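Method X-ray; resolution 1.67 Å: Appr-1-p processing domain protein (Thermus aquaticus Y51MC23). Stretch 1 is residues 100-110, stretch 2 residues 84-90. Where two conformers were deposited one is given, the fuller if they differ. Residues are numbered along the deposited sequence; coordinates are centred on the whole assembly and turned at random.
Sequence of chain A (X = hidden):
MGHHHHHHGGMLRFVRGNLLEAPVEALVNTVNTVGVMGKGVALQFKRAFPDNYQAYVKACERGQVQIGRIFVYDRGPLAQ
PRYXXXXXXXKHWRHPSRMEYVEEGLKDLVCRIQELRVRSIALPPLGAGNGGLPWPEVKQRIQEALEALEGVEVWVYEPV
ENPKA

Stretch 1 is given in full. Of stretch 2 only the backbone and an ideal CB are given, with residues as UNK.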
ATOM      1  N   GLU A 100     -14.725  -0.280  -2.849  1.00 23.82           N
ATOM      2  CA  GLU A 100     -14.985  -1.125  -1.660  0.60 24.14           C
ATOM      3  C   GLU A 100     -13.714  -1.801  -1.169  1.00 22.27           C
ATOM      4  O   GLU A 100     -13.471  -1.940   0.073  1.00 23.10           O
ATOM      5  CB  GLU A 100     -16.066  -2.183  -1.984  0.60 25.75           C
ATOM      6  CG  GLU A 100     -16.147  -3.326  -0.981  0.60 26.15           C
ATOM      7  CD  GLU A 100     -17.167  -4.375  -1.372  0.60 28.20           C
ATOM      8  OE1 GLU A 100     -18.243  -3.992  -1.862  0.60 29.89           O
ATOM      9  OE2 GLU A 100     -16.903  -5.574  -1.151  0.60 28.76           O
ATOM     10  N   TYR A 101     -12.865  -2.211  -2.083  1.00 21.19           N
ATOM     11  CA  TYR A 101     -11.682  -2.932  -1.768  1.00 20.45           C
ATOM     12  C   TYR A 101     -10.643  -1.961  -1.171  1.00 18.79           C
ATOM     13  O   TYR A 101      -9.899  -2.319  -0.264  1.00 18.81           O
ATOM     14  CB  TYR A 101     -11.123  -3.606  -3.006  1.00 20.75           C
ATOM     15  CG  TYR A 101     -12.076  -4.607  -3.637  1.00 21.61           C
ATOM     16  CD1 TYR A 101     -13.237  -5.046  -2.989  1.00 22.94           C
ATOM     17  CD2 TYR A 101     -11.797  -5.140  -4.889  1.00 22.94           C
ATOM     18  CE1 TYR A 101     -14.062  -6.004  -3.588  1.00 24.47           C
ATOM     19  CE2 TYR A 101     -12.660  -6.010  -5.510  1.00 24.20           C
ATOM     20  CZ  TYR A 101     -13.750  -6.487  -4.826  1.00 24.80           C
ATOM     21  OH  TYR A 101     -14.571  -7.394  -5.481  1.00 26.71           O
ATOM     22  N   VAL A 102     -10.632  -0.728  -1.648  1.00 18.64           N
ATOM     23  CA  VAL A 102      -9.746   0.316  -1.056  1.00 19.03           C
ATOM     24  C   VAL A 102     -10.224   0.616   0.378  1.00 19.52           C
ATOM     25  O   VAL A 102      -9.405   0.749   1.313  1.00 19.36           O
ATOM     26  CB  VAL A 102      -9.739   1.575  -1.960  1.00 19.74           C
ATOM     27  CG1 VAL A 102      -9.034   2.748  -1.262  1.00 19.80           C
ATOM     28  CG2 VAL A 102      -9.049   1.219  -3.264  1.00 19.24           C
ATOM     29  N   GLU A 103     -11.535   0.690   0.570  1.00 21.03           N
ATOM     30  CA  GLU A 103     -12.078   0.984   1.922  1.00 22.82           C
ATOM     31  C   GLU A 103     -11.685  -0.094   2.909  1.00 21.81           C
ATOM     32  O   GLU A 103     -11.237   0.215   4.028  1.00 21.31           O
ATOM     33  CB  GLU A 103     -13.577   1.136   1.905  1.00 25.67           C
ATOM     34  CG  GLU A 103     -14.044   2.333   1.091  1.00 28.80           C
ATOM     35  CD  GLU A 103     -15.515   2.277   0.693  1.00 32.29           C
ATOM     36  OE1 GLU A 103     -16.189   1.218   0.889  1.00 34.82           O
ATOM     37  OE2 GLU A 103     -16.008   3.320   0.184  1.00 36.18           O
ATOM     38  N   GLU A 104     -11.873  -1.358   2.518  1.00 21.11           N
ATOM     39  CA  GLU A 104     -11.544  -2.473   3.402  1.00 21.63           C
ATOM     40  C   GLU A 104     -10.021  -2.510   3.606  1.00 19.33           C
ATOM     41  O   GLU A 104      -9.548  -2.790   4.708  1.00 19.47           O
ATOM     42  CB  GLU A 104     -12.044  -3.777   2.810  1.00 24.50           C
ATOM     43  CG  GLU A 104     -13.553  -3.794   2.682  1.00 28.41           C
ATOM     44  CD  GLU A 104     -14.100  -5.158   2.385  1.00 34.21           C
ATOM     45  OE1 GLU A 104     -13.290  -6.054   2.052  1.00 39.81           O
ATOM     46  OE2 GLU A 104     -15.354  -5.328   2.457  1.00 38.95           O
ATOM     47  N   GLY A 105      -9.247  -2.216   2.547  1.00 18.11           N
ATOM     48  CA  GLY A 105      -7.799  -2.185   2.663  1.00 17.54           C
ATOM     49  C   GLY A 105      -7.320  -1.103   3.648  1.00 17.80           C
ATOM     50  O   GLY A 105      -6.320  -1.310   4.394  1.00 16.83           O
ATOM     51  N   LEU A 106      -7.965   0.064   3.615  1.00 18.09           N
ATOM     52  CA  LEU A 106      -7.524   1.169   4.504  1.00 18.53           C
ATOM     53  C   LEU A 106      -7.737   0.815   6.007  1.00 19.44           C
ATOM     54  O   LEU A 106      -6.905   1.150   6.861  1.00 18.83           O
ATOM     55  CB  LEU A 106      -8.293   2.425   4.178  1.00 19.68           C
ATOM     56  CG  LEU A 106      -7.739   3.194   2.996  1.00 19.11           C
ATOM     57  CD1 LEU A 106      -8.762   4.209   2.553  1.00 20.53           C
ATOM     58  CD2 LEU A 106      -6.416   3.870   3.378  1.00 19.24           C
ATOM     59  N   LYS A 107      -8.849   0.147   6.318  1.00 20.10           N
ATOM     60  CA  LYS A 107      -9.068  -0.375   7.648  0.50 21.00           C
ATOM     61  C   LYS A 107      -7.912  -1.307   8.025  1.00 20.46           C
ATOM     62  O   LYS A 107      -7.381  -1.229   9.152  1.00 20.23           O
ATOM     63  CB  LYS A 107     -10.414  -1.124   7.745  0.50 22.84           C
ATOM     64  CG  LYS A 107     -11.653  -0.241   7.629  0.50 24.51           C
ATOM     65  CD  LYS A 107     -12.884  -0.938   8.205  0.50 26.71           C
ATOM     66  CE  LYS A 107     -13.975   0.055   8.594  0.50 28.90           C
ATOM     67  NZ  LYS A 107     -14.753   0.579   7.437  0.50 29.85           N
ATOM     68  N   ASP A 108      -7.520  -2.205   7.130  1.00 18.61           N
ATOM     69  CA  ASP A 108      -6.462  -3.123   7.483  1.00 18.24           C
ATOM     70  C   ASP A 108      -5.120  -2.451   7.529  1.00 18.11           C
ATOM     71  O   ASP A 108      -4.216  -2.896   8.216  1.00 18.66           O
ATOM     72  CB  ASP A 108      -6.396  -4.294   6.535  1.00 18.04           C
ATOM     73  CG  ASP A 108      -5.745  -5.507   7.173  1.00 18.14           C
ATOM     74  OD1 ASP A 108      -6.054  -5.795   8.349  1.00 19.58           O
ATOM     75  OD2 ASP A 108      -4.842  -6.096   6.570  1.00 17.72           O
ATOM     76  N   LEU A 109      -4.979  -1.383   6.768  1.00 17.06           N
ATOM     77  CA  LEU A 109      -3.733  -0.593   6.809  1.00 17.71           C
ATOM     78  C   LEU A 109      -3.498  -0.025   8.195  1.00 17.85           C
ATOM     79  O   LEU A 109      -2.381  -0.113   8.744  1.00 18.42           O
ATOM     80  CB  LEU A 109      -3.807   0.503   5.786  1.00 18.10           C
ATOM     81  CG  LEU A 109      -2.572   1.415   5.671  1.00 18.75           C
ATOM     82  CD1 LEU A 109      -1.334   0.606   5.413  1.00 19.34           C
ATOM     83  CD2 LEU A 109      -2.832   2.382   4.544  1.00 18.77           C
ATOM     84  N   VAL A 110      -4.534   0.531   8.782  1.00 17.91           N
ATOM     85  CA  VAL A 110      -4.482   1.011  10.143  1.00 18.91           C
ATOM     86  C   VAL A 110      -4.098  -0.132  11.070  1.00 18.99           C
ATOM     87  O   VAL A 110      -3.147   0.011  11.890  1.00 19.30           O
ATOM     88  CB  VAL A 110      -5.793   1.631  10.586  1.00 19.83           C
ATOM     89  CG1 VAL A 110      -5.846   1.878  12.095  1.00 21.71           C
ATOM     90  CG2 VAL A 110      -5.998   2.920   9.807  1.00 20.05           C
ATOM     91  N   UNK A  84       7.273  -3.600   3.357  1.00 17.70           N
ATOM     92  CA  UNK A  84       6.432  -3.417   2.160  1.00 17.01           C
ATOM     93  C   UNK A  84       5.029  -3.919   2.472  1.00 16.41           C
ATOM     94  O   UNK A  84       4.901  -5.047   2.911  1.00 16.78           O
ATOM     95  CB  UNK A  84       7.013  -4.152   0.950  1.00 17.01           C
ATOM     96  N   UNK A  85       4.028  -3.017   2.431  1.00 15.93           N
ATOM     97  CA  UNK A  85       2.644  -3.333   2.734  1.00 16.33           C
ATOM     98  C   UNK A  85       1.941  -3.528   1.381  1.00 15.35           C
ATOM     99  O   UNK A  85       1.698  -2.524   0.691  1.00 15.15           O
ATOM    100  CB  UNK A  85       1.983  -2.238   3.574  1.00 16.33           C
ATOM    101  N   UNK A  86       1.686  -4.783   1.038  1.00 15.30           N
ATOM    102  CA  UNK A  86       1.137  -5.144  -0.273  1.00 15.29           C
ATOM    103  C   UNK A  86      -0.379  -5.116  -0.095  1.00 15.41           C
ATOM    104  O   UNK A  86      -0.945  -5.986   0.535  1.00 15.79           O
ATOM    105  CB  UNK A  86       1.634  -6.507  -0.760  1.00 15.29           C
ATOM    106  N   UNK A  87      -0.964  -4.033  -0.606  1.00 15.22           N
ATOM    107  CA  UNK A  87      -2.407  -3.623  -0.369  1.00 15.95           C
ATOM    108  C   UNK A  87      -3.214  -4.039  -1.590  1.00 16.26           C
ATOM    109  O   UNK A  87      -3.076  -3.442  -2.637  1.00 15.31           O
ATOM    110  CB  UNK A  87      -2.548  -2.118  -0.131  1.00 15.95           C
ATOM    111  N   UNK A  88      -4.065  -5.050  -1.453  1.00 16.18           N
ATOM    112  CA  UNK A  88      -4.858  -5.452  -2.601  1.00 16.94           C
ATOM    113  C   UNK A  88      -5.938  -4.408  -2.955  1.00 17.45           C
ATOM    114  O   UNK A  88      -6.694  -4.000  -2.096  1.00 17.98           O
ATOM    115  CB  UNK A  88      -5.508  -6.809  -2.325  1.00 16.94           C
ATOM    116  N   UNK A  89      -6.052  -4.010  -4.226  1.00 17.06           N
ATOM    117  CA  UNK A  89      -7.099  -3.086  -4.605  1.00 17.92           C
ATOM    118  C   UNK A  89      -8.034  -3.741  -5.576  1.00 17.52           C
ATOM    119  O   UNK A  89      -8.973  -3.137  -6.000  1.00 18.48           O
ATOM    120  CB  UNK A  89      -6.514  -1.806  -5.205  1.00 17.92           C
ATOM    121  N   UNK A  90      -7.726  -4.964  -5.915  1.00 17.24           N
ATOM    122  CA  UNK A  90      -8.483  -5.721  -6.945  1.00 18.24           C
ATOM    123  C   UNK A  90      -8.102  -7.205  -6.874  1.00 18.56           C
ATOM    124  O   UNK A  90      -7.041  -7.594  -6.289  1.00 18.45           O
ATOM    125  CB  UNK A  90      -8.206  -5.169  -8.345  1.00 18.24           C
TER

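Stretch 1 is a helix, and the extended backbone of stretch 2 runs against it at 151°, close to antiparallel, with the axes 8.5 Å apart at their closest. The strand alternation sets the first rule: 85 and 87 aim their CA-to-CB bonds toward the helix, while their neighbours do not.

Position 84 has nothing of the helix within 5.5 Å of its ideal CB. Its extended angles (-109/117) favour a beta-branched residue, though the helix imposes no choice. The deposited residue is Ile-84, whose CG2 stays 10.4 Å from Leu-109 CD1.

Position 85 points toward the helix, and its ideal CB lies 4.7 Å from Leu-109 CD1. That methyl is apolar and no polar side chain of the helix reaches this spot, so Leu, Ile, Met or an aromatic would suit. Phe-85 is found, with chi1 m. Its CD2 packs 3.4 Å from Leu-109 CD1, a tight contact to which Leu-109 contributes by turning its end nearer although its CA-to-CB bond points sideways.

Position 86 is again out of the helix's reach, so stretch 1 cannot discriminate here. Asn-86 occupies it, and its amide is hydrogen-bonded elsewhere in the structure.

Position 87 is the most telling. It points toward the helix, yet its ideal CB finds nothing of stretch 1 within 5.5 Å: a short side chain would leave the gap unbridged. Opposite lies Gly-105, 6.4 Å away CA to CA, which offers bare backbone, with Val-102, Leu-106 and Leu-109 lining the space around it. A long apolar group is called for, Phe or perhaps Met or Leu. Phe-87, with chi1 t, has 100 Å² of its surface covered by the helix, the largest share of any residue in the contact. Its CE2 comes 3.4 Å from Gly-105 C and its CZ 3.5 Å from Val-102 O, the carbonyl meeting the ring at its edge. Leu-106 CG lies 4.3 Å from Phe-87 CZ, and Leu-109 CD2 stands 4.3 Å from Phe-87 CE2, also at the edge. The glycine is what admits the ring: an ideal CB on Gly-105 would fall 2.4 Å from Phe-87 CZ, a clash.

Position 88 points sideways, and phi of -71° is compatible with proline among many others. Pro-88 CD comes no nearer than 6.0 Å, to Gly-105 CA; its backbone does the work. A water donates to Pro-88 O and to Tyr-101 O, at 2.8 Å from each, bridging two carbonyls that cannot bond one another.

Position 89 also points sideways, its ideal CB 4.4 Å from Val-102 CG2. A small or beta-branched residue with a methyl to offer fits: Val, Thr or Ala. Thr-89 places CG2 4.3 Å from Val-102 CG2, while its hydroxyl is bonded elsewhere in the structure. Its carbonyl O lies 3.6 Å from Tyr-101 CD2, at the ring edge.

Position 90 points away, so a long polar chain is tolerated. Lys-90 meets the helix through its backbone, CA sitting 3.9 Å from Tyr-101 CD2.

Stretch 2 84-90: IFNFPTK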
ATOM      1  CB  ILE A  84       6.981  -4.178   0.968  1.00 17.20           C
ATOM      2  CG1 ILE A  84       8.461  -3.850   0.700  1.00 18.46           C
ATOM      3  CG2 ILE A  84       6.132  -3.827  -0.287  1.00 17.04           C
ATOM      4  CD1 ILE A  84       8.731  -2.425   0.366  1.00 18.41           C
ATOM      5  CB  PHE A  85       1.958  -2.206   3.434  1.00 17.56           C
ATOM      6  CG  PHE A  85       2.217  -2.117   4.950  1.00 18.35           C
ATOM      7  CD1 PHE A  85       3.439  -2.336   5.519  1.00 21.59           C
ATOM      8  CD2 PHE A  85       1.225  -1.637   5.758  1.00 20.07           C
ATOM      9  CE1 PHE A  85       3.629  -2.179   6.936  1.00 21.41           C
ATOM     10  CE2 PHE A  85       1.394  -1.453   7.129  1.00 20.35           C
ATOM     11  CZ  PHE A  85       2.600  -1.760   7.719  1.00 20.95           C
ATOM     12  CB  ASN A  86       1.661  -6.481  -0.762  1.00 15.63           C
ATOM     13  CG  ASN A  86       3.168  -6.503  -0.977  1.00 15.91           C
ATOM     14  OD1 ASN A  86       3.687  -6.003  -1.990  1.00 15.85           O
ATOM     15  ND2 ASN A  86       3.917  -7.013   0.060  1.00 16.28           N
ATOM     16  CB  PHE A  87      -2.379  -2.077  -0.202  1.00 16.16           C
ATOM     17  CG  PHE A  87      -3.679  -1.435   0.149  1.00 17.50           C
ATOM     18  CD1 PHE A  87      -4.750  -1.441  -0.715  1.00 18.95           C
ATOM     19  CD2 PHE A  87      -3.781  -0.647   1.259  1.00 17.72           C
ATOM     20  CE1 PHE A  87      -5.922  -0.757  -0.436  1.00 20.03           C
ATOM     21  CE2 PHE A  87      -4.933   0.082   1.536  1.00 18.56           C
ATOM     22  CZ  PHE A  87      -6.006   0.009   0.697  1.00 19.36           C
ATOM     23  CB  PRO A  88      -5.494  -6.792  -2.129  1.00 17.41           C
ATOM     24  CG  PRO A  88      -4.695  -7.200  -0.962  1.00 17.96           C
ATOM     25  CD  PRO A  88      -4.250  -5.961  -0.319  1.00 16.76           C
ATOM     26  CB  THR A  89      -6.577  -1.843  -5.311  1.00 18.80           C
ATOM     27  OG1 THR A  89      -5.920  -2.217  -6.520  1.00 19.90           O
ATOM     28  CG2 THR A  89      -5.557  -1.082  -4.456  1.00 18.12           C
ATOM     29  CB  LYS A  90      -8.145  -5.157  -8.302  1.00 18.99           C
ATOM     30  CG  LYS A  90      -6.688  -5.390  -8.705  1.00 19.02           C
ATOM     31  CD  LYS A  90      -6.317  -4.758 -10.030  1.00 20.46           C
ATOM     32  CE  LYS A  90      -6.368  -3.230  -9.999  1.00 21.02           C
ATOM     33  NZ  LYS A  90      -6.150  -2.743 -11.392  1.00 23.11           N
TER
HETATM   34  O   HOH W   1      -8.147  -4.493   0.223  1.00 17.84           O
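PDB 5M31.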